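PDB 2BV1: regulator of G-protein signaling 1 from Homo sapiens, which speeds GTP hydrolysis by G protein alpha subunits, driving them into the inactive GDP-bound state and so damping signalling from chemoattractant and leukotriene receptors. Local coordinates for residues Met20-Ser25 / Leu137-Asp142; Lys28-Gln33 / Asn37-Phe42; Ala79-Asp84 / Arg94-Thr99. One frame throughout, in Å; residues are numbered along the deposited sequence.

Contact 1. Residues Met20-Ser25 / Leu137-Asp142; sequences MQWSQS and LNLLND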
loop_
_atom_site.group_PDB
_atom_site.type_symbol
_atom_site.label_atom_id
_atom_site.label_comp_id
_atom_site.label_asym_id
_atom_site.label_seq_id
_atom_site.Cartn_x
_atom_site.Cartn_y
_atom_site.Cartn_z
ATOM N N MET A 20 18.138 2.429 7.271
ATOM C CA MET A 20 17.871 2.227 8.728
ATOM C C MET A 20 16.548 2.877 9.187
ATOM O O MET A 20 15.791 2.283 9.939
ATOM C CB MET A 20 19.012 2.788 9.621
ATOM C CG MET A 20 20.376 2.161 9.509
ATOM S SD MET A 20 21.793 2.937 10.451
ATOM C CE MET A 20 20.886 3.683 11.824
ATOM N N GLN A 21 16.295 4.116 8.775
ATOM C CA GLN A 21 15.068 4.834 9.090
ATOM C C GLN A 21 13.741 4.145 8.720
ATOM O O GLN A 21 12.714 4.349 9.386
ATOM C CB GLN A 21 15.110 6.244 8.494
ATOM C CG GLN A 21 15.998 7.231 9.270
ATOM C CD GLN A 21 15.415 7.640 10.627
ATOM O OE1 GLN A 21 14.368 8.320 10.713
ATOM N NE2 GLN A 21 16.103 7.244 11.700
ATOM N N TRP A 22 13.777 3.336 7.671
ATOM C CA TRP A 22 12.626 2.552 7.233
ATOM C C TRP A 22 12.165 1.553 8.309
ATOM O O TRP A 22 11.005 1.136 8.288
ATOM C CB TRP A 22 12.941 1.741 5.980
ATOM C CG TRP A 22 13.389 2.555 4.765
ATOM C CD1 TRP A 22 13.316 3.886 4.603
ATOM C CD2 TRP A 22 13.932 2.031 3.551
ATOM N NE1 TRP A 22 13.783 4.251 3.367
ATOM C CE2 TRP A 22 14.185 3.135 2.700
ATOM C CE3 TRP A 22 14.215 0.740 3.098
ATOM C CZ2 TRP A 22 14.753 3.000 1.433
ATOM C CZ3 TRP A 22 14.756 0.597 1.787
ATOM C CH2 TRP A 22 15.045 1.724 1.001
ATOM N N SER A 23 13.106 1.127 9.174
ATOM C CA SER A 23 12.764 0.303 10.341
ATOM C C SER A 23 12.100 1.085 11.464
ATOM O O SER A 23 11.588 0.491 12.401
ATOM C CB SER A 23 14.005 -0.436 10.858
ATOM O OG SER A 23 14.767 0.462 11.600
ATOM N N GLN A 24 12.048 2.411 11.384
ATOM C CA GLN A 24 11.380 3.188 12.410
ATOM C C GLN A 24 9.830 3.048 12.383
ATOM O O GLN A 24 9.201 2.931 13.429
ATOM C CB GLN A 24 11.831 4.651 12.372
ATOM C CG GLN A 24 13.359 4.815 12.760
ATOM C CD GLN A 24 13.652 4.844 14.291
ATOM O OE1 GLN A 24 13.723 3.800 14.979
ATOM N NE2 GLN A 24 13.882 6.046 14.809
ATOM N N SER A 25 9.241 3.068 11.197
ATOM C CA SER A 25 7.808 2.929 11.035
ATOM C C SER A 25 7.509 2.656 9.590
ATOM O O SER A 25 8.300 3.027 8.710
ATOM C CB SER A 25 7.048 4.179 11.500
ATOM O OG SER A 25 7.232 5.265 10.622
ATOM N N LEU A 137 17.954 -6.591 4.783
ATOM C CA LEU A 137 19.179 -6.668 5.578
ATOM C C LEU A 137 20.440 -6.636 4.706
ATOM O O LEU A 137 21.396 -5.943 5.057
ATOM C CB LEU A 137 19.126 -7.892 6.500
ATOM C CG LEU A 137 18.043 -7.807 7.599
ATOM C CD1 LEU A 137 17.836 -9.082 8.339
ATOM C CD2 LEU A 137 18.384 -6.701 8.561
ATOM N N ASN A 138 20.419 -7.307 3.548
ATOM C CA ASN A 138 21.507 -7.158 2.539
ATOM C C ASN A 138 21.675 -5.732 2.086
ATOM O O ASN A 138 22.780 -5.209 2.112
ATOM C CB ASN A 138 21.324 -8.111 1.317
ATOM C CG ASN A 138 21.537 -9.615 1.684
ATOM O OD1 ASN A 138 22.089 -9.921 2.725
ATOM N ND2 ASN A 138 21.090 -10.522 0.824
ATOM N N LEU A 139 20.580 -5.086 1.683
ATOM C CA LEU A 139 20.644 -3.698 1.221
ATOM C C LEU A 139 21.308 -2.828 2.282
ATOM O O LEU A 139 22.252 -2.103 2.011
ATOM C CB LEU A 139 19.253 -3.153 0.898
ATOM C CG LEU A 139 19.173 -1.760 0.286
ATOM C CD1 LEU A 139 19.832 -1.732 -1.167
ATOM C CD2 LEU A 139 17.769 -1.201 0.239
ATOM N N LEU A 140 20.805 -2.948 3.508
ATOM C CA LEU A 140 21.290 -2.169 4.646
ATOM C C LEU A 140 22.784 -2.364 4.898
ATOM O O LEU A 140 23.536 -1.390 4.960
ATOM C CB LEU A 140 20.475 -2.548 5.894
ATOM C CG LEU A 140 20.823 -1.900 7.219
ATOM C CD1 LEU A 140 20.904 -0.361 7.118
ATOM C CD2 LEU A 140 19.836 -2.340 8.303
ATOM N N ASN A 141 23.207 -3.619 5.011
ATOM C CA ASN A 141 24.572 -3.934 5.403
ATOM C C ASN A 141 25.594 -3.645 4.315
ATOM O O ASN A 141 26.653 -3.086 4.584
ATOM C CB ASN A 141 24.643 -5.383 5.895
ATOM C CG ASN A 141 24.147 -5.503 7.349
ATOM O OD1 ASN A 141 24.928 -5.303 8.292
ATOM N ND2 ASN A 141 22.853 -5.754 7.528
ATOM N N ASP A 142 25.247 -3.981 3.080
ATOM C CA ASP A 142 26.165 -3.800 1.951
ATOM C C ASP A 142 26.377 -2.319 1.595
ATOM O O ASP A 142 27.341 -1.976 0.902
ATOM C CB ASP A 142 25.672 -4.633 0.762
ATOM C CG ASP A 142 25.689 -6.139 1.057
ATOM O OD1 ASP A 142 26.252 -6.522 2.107
ATOM O OD2 ASP A 142 25.155 -6.958 0.266
#

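Contact 2. Residues Lys28-Gln33 / Asn37-Phe42; sequences KLLANQ and NVFGSF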
loop_
_atom_site.group_PDB
_atom_site.type_symbol
_atom_site.label_atom_id
_atom_site.label_comp_id
_atom_site.label_asym_id
_atom_site.label_seq_id
_atom_site.Cartn_x
_atom_site.Cartn_y
_atom_site.Cartn_z
ATOM N N LYS A 28 7.626 5.813 7.555
ATOM C CA LYS A 28 8.912 6.278 7.008
ATOM C C LYS A 28 9.323 5.440 5.803
ATOM O O LYS A 28 9.804 5.973 4.805
ATOM C CB LYS A 28 10.039 6.269 8.045
ATOM C CG LYS A 28 9.741 7.071 9.280
ATOM C CD LYS A 28 11.019 7.603 9.915
ATOM C CE LYS A 28 10.744 8.290 11.239
ATOM N NZ LYS A 28 11.871 9.185 11.564
ATOM N N LEU A 29 9.106 4.137 5.855
ATOM C CA LEU A 29 9.415 3.317 4.692
ATOM C C LEU A 29 8.601 3.785 3.441
ATOM O O LEU A 29 9.156 3.944 2.326
ATOM C CB LEU A 29 9.132 1.834 5.000
ATOM C CG LEU A 29 9.247 0.806 3.872
ATOM C CD1 LEU A 29 10.679 0.658 3.317
ATOM C CD2 LEU A 29 8.716 -0.521 4.383
ATOM N N LEU A 30 7.296 3.993 3.629
ATOM C CA LEU A 30 6.446 4.403 2.507
ATOM C C LEU A 30 6.638 5.848 2.032
ATOM O O LEU A 30 6.180 6.169 0.955
ATOM C CB LEU A 30 4.962 4.144 2.803
ATOM C CG LEU A 30 4.616 2.710 3.123
ATOM C CD1 LEU A 30 3.167 2.666 3.536
ATOM C CD2 LEU A 30 4.885 1.729 2.027
ATOM N N ALA A 31 7.262 6.718 2.840
ATOM C CA ALA A 31 7.524 8.082 2.439
ATOM C C ALA A 31 8.750 8.222 1.508
ATOM O O ALA A 31 8.979 9.274 0.963
ATOM C CB ALA A 31 7.715 8.954 3.643
ATOM N N ASN A 32 9.529 7.151 1.385
ATOM C CA ASN A 32 10.685 7.042 0.507
ATOM C C ASN A 32 10.319 6.193 -0.735
ATOM O O ASN A 32 9.898 5.045 -0.631
ATOM C CB ASN A 32 11.849 6.419 1.292
ATOM C CG ASN A 32 13.105 6.298 0.464
ATOM O OD1 ASN A 32 13.243 5.388 -0.357
ATOM N ND2 ASN A 32 14.041 7.207 0.679
ATOM N N GLN A 33 10.488 6.779 -1.917
ATOM C CA GLN A 33 10.083 6.104 -3.154
ATOM C C GLN A 33 10.846 4.786 -3.319
ATOM O O GLN A 33 10.279 3.739 -3.688
ATOM C CB GLN A 33 10.307 7.028 -4.361
ATOM C CG GLN A 33 9.187 7.020 -5.386
ATOM C CD GLN A 33 9.587 7.732 -6.674
ATOM O OE1 GLN A 33 10.693 8.254 -6.789
ATOM N NE2 GLN A 33 8.691 7.745 -7.642
ATOM N N ASN A 37 9.507 0.884 -3.394
ATOM C CA ASN A 37 9.895 -0.018 -4.434
ATOM C C ASN A 37 10.496 -1.324 -3.876
ATOM O O ASN A 37 10.246 -2.393 -4.412
ATOM C CB ASN A 37 10.939 0.658 -5.423
ATOM C CG ASN A 37 10.352 1.807 -6.290
ATOM O OD1 ASN A 37 11.100 2.693 -6.803
ATOM N ND2 ASN A 37 9.055 1.767 -6.510
ATOM N N VAL A 38 11.366 -1.221 -2.878
ATOM C CA VAL A 38 12.010 -2.420 -2.298
ATOM C C VAL A 38 10.979 -3.247 -1.459
ATOM O O VAL A 38 10.881 -4.454 -1.564
ATOM C CB VAL A 38 13.264 -2.006 -1.460
ATOM C CG1 VAL A 38 13.930 -3.229 -0.808
ATOM C CG2 VAL A 38 14.353 -1.328 -2.336
ATOM N N PHE A 39 10.178 -2.562 -0.673
ATOM C CA PHE A 39 9.089 -3.237 0.071
ATOM C C PHE A 39 8.091 -3.910 -0.885
ATOM O O PHE A 39 7.763 -5.094 -0.744
ATOM C CB PHE A 39 8.433 -2.226 0.983
ATOM C CG PHE A 39 7.364 -2.795 1.869
ATOM C CD1 PHE A 39 7.565 -3.956 2.603
ATOM C CD2 PHE A 39 6.143 -2.164 1.976
ATOM C CE1 PHE A 39 6.561 -4.430 3.481
ATOM C CE2 PHE A 39 5.128 -2.702 2.819
ATOM C CZ PHE A 39 5.363 -3.808 3.551
ATOM N N GLY A 40 7.667 -3.147 -1.890
ATOM C CA GLY A 40 6.913 -3.679 -2.994
ATOM C C GLY A 40 7.447 -4.961 -3.578
ATOM O O GLY A 40 6.675 -5.895 -3.837
ATOM N N SER A 41 8.770 -4.992 -3.858
ATOM C CA SER A 41 9.383 -6.161 -4.437
ATOM C C SER A 41 9.276 -7.366 -3.491
ATOM O O SER A 41 9.002 -8.473 -3.912
ATOM C CB SER A 41 10.863 -5.890 -4.766
ATOM O OG SER A 41 10.984 -4.744 -5.620
ATOM N N PHE A 42 9.514 -7.136 -2.212
ATOM C CA PHE A 42 9.356 -8.201 -1.169
ATOM C C PHE A 42 7.909 -8.729 -1.066
ATOM O O PHE A 42 7.687 -9.916 -1.020
ATOM C CB PHE A 42 9.864 -7.685 0.215
ATOM C CG PHE A 42 9.463 -8.561 1.377
ATOM C CD1 PHE A 42 10.231 -9.654 1.734
ATOM C CD2 PHE A 42 8.330 -8.263 2.143
ATOM C CE1 PHE A 42 9.879 -10.454 2.815
ATOM C CE2 PHE A 42 7.975 -9.057 3.214
ATOM C CZ PHE A 42 8.752 -10.139 3.557
#

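Contact 3. Residues Ala79-Asp84 / Arg94-Thr99; sequences AFVHSD and RTREST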
loop_
_atom_site.group_PDB
_atom_site.type_symbol
_atom_site.label_atom_id
_atom_site.label_comp_id
_atom_site.label_asym_id
_atom_site.label_seq_id
_atom_site.Cartn_x
_atom_site.Cartn_y
_atom_site.Cartn_z
ATOM N N ALA A 79 -10.370 -3.601 -9.401
ATOM C CA ALA A 79 -9.029 -4.146 -9.399
ATOM C C ALA A 79 -8.637 -4.791 -8.052
ATOM O O ALA A 79 -7.843 -5.691 -8.039
ATOM C CB ALA A 79 -8.009 -3.068 -9.772
ATOM N N PHE A 80 -9.236 -4.362 -6.956
ATOM C CA PHE A 80 -8.713 -4.680 -5.590
ATOM C C PHE A 80 -9.783 -5.122 -4.583
ATOM O O PHE A 80 -9.561 -6.010 -3.796
ATOM C CB PHE A 80 -8.020 -3.438 -4.992
ATOM C CG PHE A 80 -6.762 -3.016 -5.720
ATOM C CD1 PHE A 80 -5.641 -3.826 -5.715
ATOM C CD2 PHE A 80 -6.694 -1.777 -6.362
ATOM C CE1 PHE A 80 -4.480 -3.433 -6.387
ATOM C CE2 PHE A 80 -5.545 -1.379 -7.050
ATOM C CZ PHE A 80 -4.432 -2.192 -7.049
ATOM N N VAL A 81 -10.935 -4.486 -4.616
ATOM C CA VAL A 81 -11.906 -4.581 -3.532
ATOM C C VAL A 81 -12.983 -5.566 -3.864
ATOM O O VAL A 81 -13.425 -6.326 -2.998
ATOM C CB VAL A 81 -12.563 -3.219 -3.251
ATOM C CG1 VAL A 81 -13.674 -3.354 -2.185
ATOM C CG2 VAL A 81 -11.521 -2.215 -2.835
ATOM N N HIS A 82 -13.412 -5.541 -5.120
ATOM C CA HIS A 82 -14.515 -6.361 -5.566
ATOM C C HIS A 82 -14.138 -7.832 -5.432
ATOM O O HIS A 82 -12.983 -8.239 -5.660
ATOM C CB HIS A 82 -14.914 -6.030 -7.016
ATOM C CG HIS A 82 -16.118 -6.778 -7.485
ATOM N ND1 HIS A 82 -16.032 -7.962 -8.182
ATOM C CD2 HIS A 82 -17.440 -6.516 -7.357
ATOM C CE1 HIS A 82 -17.248 -8.404 -8.453
ATOM N NE2 HIS A 82 -18.119 -7.543 -7.965
ATOM N N SER A 83 -15.159 -8.601 -5.056
ATOM C CA SER A 83 -15.122 -10.046 -4.885
ATOM C C SER A 83 -14.378 -10.789 -6.002
ATOM O O SER A 83 -13.715 -11.792 -5.766
ATOM C CB SER A 83 -16.584 -10.516 -4.788
ATOM O OG SER A 83 -17.425 -9.409 -4.385
ATOM N N ASP A 84 -14.469 -10.264 -7.216
ATOM C CA ASP A 84 -13.902 -10.892 -8.391
ATOM C C ASP A 84 -12.637 -10.189 -8.853
ATOM O O ASP A 84 -12.289 -10.273 -10.037
ATOM C CB ASP A 84 -14.938 -10.868 -9.516
ATOM N N ARG A 94 -17.671 -6.147 6.299
ATOM C CA ARG A 94 -18.441 -4.917 6.574
ATOM C C ARG A 94 -17.760 -3.712 5.954
ATOM O O ARG A 94 -18.426 -2.846 5.401
ATOM C CB ARG A 94 -18.701 -4.678 8.088
ATOM C CG ARG A 94 -19.825 -5.537 8.623
ATOM C CD ARG A 94 -20.071 -5.336 10.125
ATOM N NE ARG A 94 -20.973 -6.358 10.653
ATOM C CZ ARG A 94 -21.059 -6.678 11.948
ATOM N NH1 ARG A 94 -20.293 -6.062 12.848
ATOM N NH2 ARG A 94 -21.876 -7.646 12.324
ATOM N N THR A 95 -16.445 -3.662 6.032
ATOM C CA THR A 95 -15.689 -2.606 5.361
ATOM C C THR A 95 -15.857 -2.668 3.823
ATOM O O THR A 95 -16.067 -1.635 3.153
ATOM C CB THR A 95 -14.245 -2.687 5.734
ATOM O OG1 THR A 95 -14.156 -2.561 7.142
ATOM C CG2 THR A 95 -13.418 -1.578 5.056
ATOM N N ARG A 96 -15.831 -3.894 3.297
ATOM C CA ARG A 96 -16.081 -4.128 1.873
ATOM C C ARG A 96 -17.462 -3.638 1.452
ATOM O O ARG A 96 -17.569 -2.868 0.507
ATOM C CB ARG A 96 -15.888 -5.608 1.526
ATOM C CG ARG A 96 -15.668 -5.891 0.044
ATOM C CD ARG A 96 -15.426 -7.375 -0.253
ATOM N NE ARG A 96 -14.511 -8.007 0.715
ATOM C CZ ARG A 96 -14.871 -8.920 1.637
ATOM N NH1 ARG A 96 -16.126 -9.362 1.763
ATOM N NH2 ARG A 96 -13.952 -9.415 2.449
ATOM N N GLU A 97 -18.513 -4.061 2.173
ATOM C CA GLU A 97 -19.877 -3.645 1.878
ATOM C C GLU A 97 -20.067 -2.124 1.944
ATOM O O GLU A 97 -20.730 -1.530 1.058
ATOM C CB GLU A 97 -20.890 -4.339 2.820
ATOM C CG GLU A 97 -20.911 -5.871 2.700
ATOM C CD GLU A 97 -22.092 -6.425 1.902
ATOM O OE1 GLU A 97 -23.274 -6.069 2.180
ATOM O OE2 GLU A 97 -21.822 -7.269 1.010
ATOM N N SER A 98 -19.526 -1.482 2.976
ATOM C CA SER A 98 -19.630 -0.016 3.038
ATOM C C SER A 98 -18.826 0.706 1.932
ATOM O O SER A 98 -19.290 1.725 1.408
ATOM C CB SER A 98 -19.298 0.550 4.420
ATOM O OG SER A 98 -17.983 0.297 4.769
ATOM N N THR A 99 -17.654 0.180 1.577
ATOM C CA THR A 99 -16.858 0.744 0.478
ATOM C C THR A 99 -17.658 0.656 -0.857
ATOM O O THR A 99 -17.738 1.632 -1.614
ATOM C CB THR A 99 -15.493 0.053 0.364
ATOM O OG1 THR A 99 -14.725 0.259 1.562
ATOM C CG2 THR A 99 -14.644 0.581 -0.860
HETATM O O HOH W 1 -11.929 -7.037 -0.581
#

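Contact 1. Residues Met20-Ser25 / Leu137-Asp142
In the terminal subdomain of the RGS fold, where the first and last helices of the chain come together, Met20 and Trp22 meet Leu140 and Leu139 of the final helix. The contact is apolar and small, with about 140 Å² buried between the two segments. Met20, near the end of helix 16-21, touches with the middle of its side chain: CG lies 3.5 Å from Leu140 CD1, while the thioether end leads away from Leu137-Asp142. The Met20 chain runs roughly perpendicular to that of Leu140. CB of Leu140 leaves its helix to one side of Met20, and CG anti to N (chi1 178°) swings the methyl CD1 back toward it.

The preceding residue, Leu139, points at Met20-Ser25 and brings CD2 to the six-membered ring of Trp22, 3.8 Å from CZ3, in an oblique approach. The indole is buried and its NE1 is hydrogen-bonded to Glu18, which helps fix the ring's rotation; Tyr136 also packs on it. In the turn after Met20 its O takes two bonds from Ser23, one from N and one, nearly in line with the carbonyl, from OG at 2.7 Å. Val19, on helix 16-21, also touches both leucines. Pairing of the N- and C-terminal helices in this way is characteristic of the RGS domain, whose terminal subdomain holds both chain ends.

Contact 2. Residues Lys28-Gln33 / Asn37-Phe42
Apolar packing carries most of the contact between Leu29 and Leu30 of helix 26-31 and Phe39 of helix 33-45. Leu29 sends its CD2 methyl over one face of the Phe39 ring in a CH-pi contact, 4.0 Å from the centroid and 25° off the ring normal. The methyl sits toward the CG side, 3.6 Å from Phe39 CG. Leu30 adds CD2 at 4.1 Å from Phe39 CD2, meeting the ring obliquely. Phe39 is directed at the leucines, and Phe130 of helix 112-131 packs edge-to-face with its ring. With the ring gone, as in an alanine here, the Leu29 methyl would probably lose the face it rests on and Phe130 its edge-to-face neighbour.

The polar part is backbone: Asn37 N donates to Gln33 O at 3.0 Å with an N-H...O angle of 159°, a bond of the first turn of helix 33-45. Farther on, Asn37 O accepts from both Ser41 N and Ser41 OG, which reach it from opposite faces of the carbonyl plane.

Asn32 caps the start of the second helix through Gly35 N. The result is two consecutive helices joined by a tight, N-capped connection and packed on helix 112-131, in the terminal subdomain of the all-helical RGS domain.

Contact 3. Residues Ala79-Asp84 / Arg94-Thr99
Arg96 of helix 93-103 lies against Val81 of helix 69-81, and its side chain can be followed outward from the backbone. CB itself stays clear of Val81; a chi1 of -161° extends the chain so that CG and CD run alongside that residue. CG meets both parts of Val81: its methyl CG1 at 3.9 Å and its carbonyl O at 3.8 Å. CD comes closer to that oxygen, 3.6 Å away, and the bend about CG-CD (chi3 -43°) turns NE toward a water. NE donates to this water at 3.0 Å, at the guanidinium edge and in its plane, and the water donates to Val81 O at 2.9 Å, bridging arginine and Val81. At the tip, NH2 makes a weak hydrogen bond to Ile91 O in the connecting loop.

The two side chains lie alongside, pointing opposite ways. Deeper in, Val81 CG1 lies 4.3 Å from Thr99 CG2, while Thr99 OG1 turns back to its own helix and bonds to Thr95 O. Phe54 of helix 50-62 also packs on Val81. Helices 69-81 and 93-103 belong, with 50-62 and 112-131, to the helical-bundle subdomain of the RGS fold; as in relatives, the loop between them probably meets the G alpha subunit.

Along the chain, contact 1 closes the longest loop, joining helix 16-21 to helix 134-142, and contacts 2 and 3 lie in series inside it. Contacts 1 and 2 are neighbours, with centres about 11 Å apart, and touch directly: the Trp22 indole packs on Leu29 and Asn32, and Gln21 probably hydrogen-bonds Lys28. They therefore form one continuous region in the terminal subdomain, while contact 3 lies in the helical bundle, on the other side of the chain's centre, its centre about 25 Å from that of contact 2 and 34 Å from that of contact 1. Helices 50-62 and 112-131 pack on both contacts 2 and 3, tying the two subdomains into one helical RGS domain.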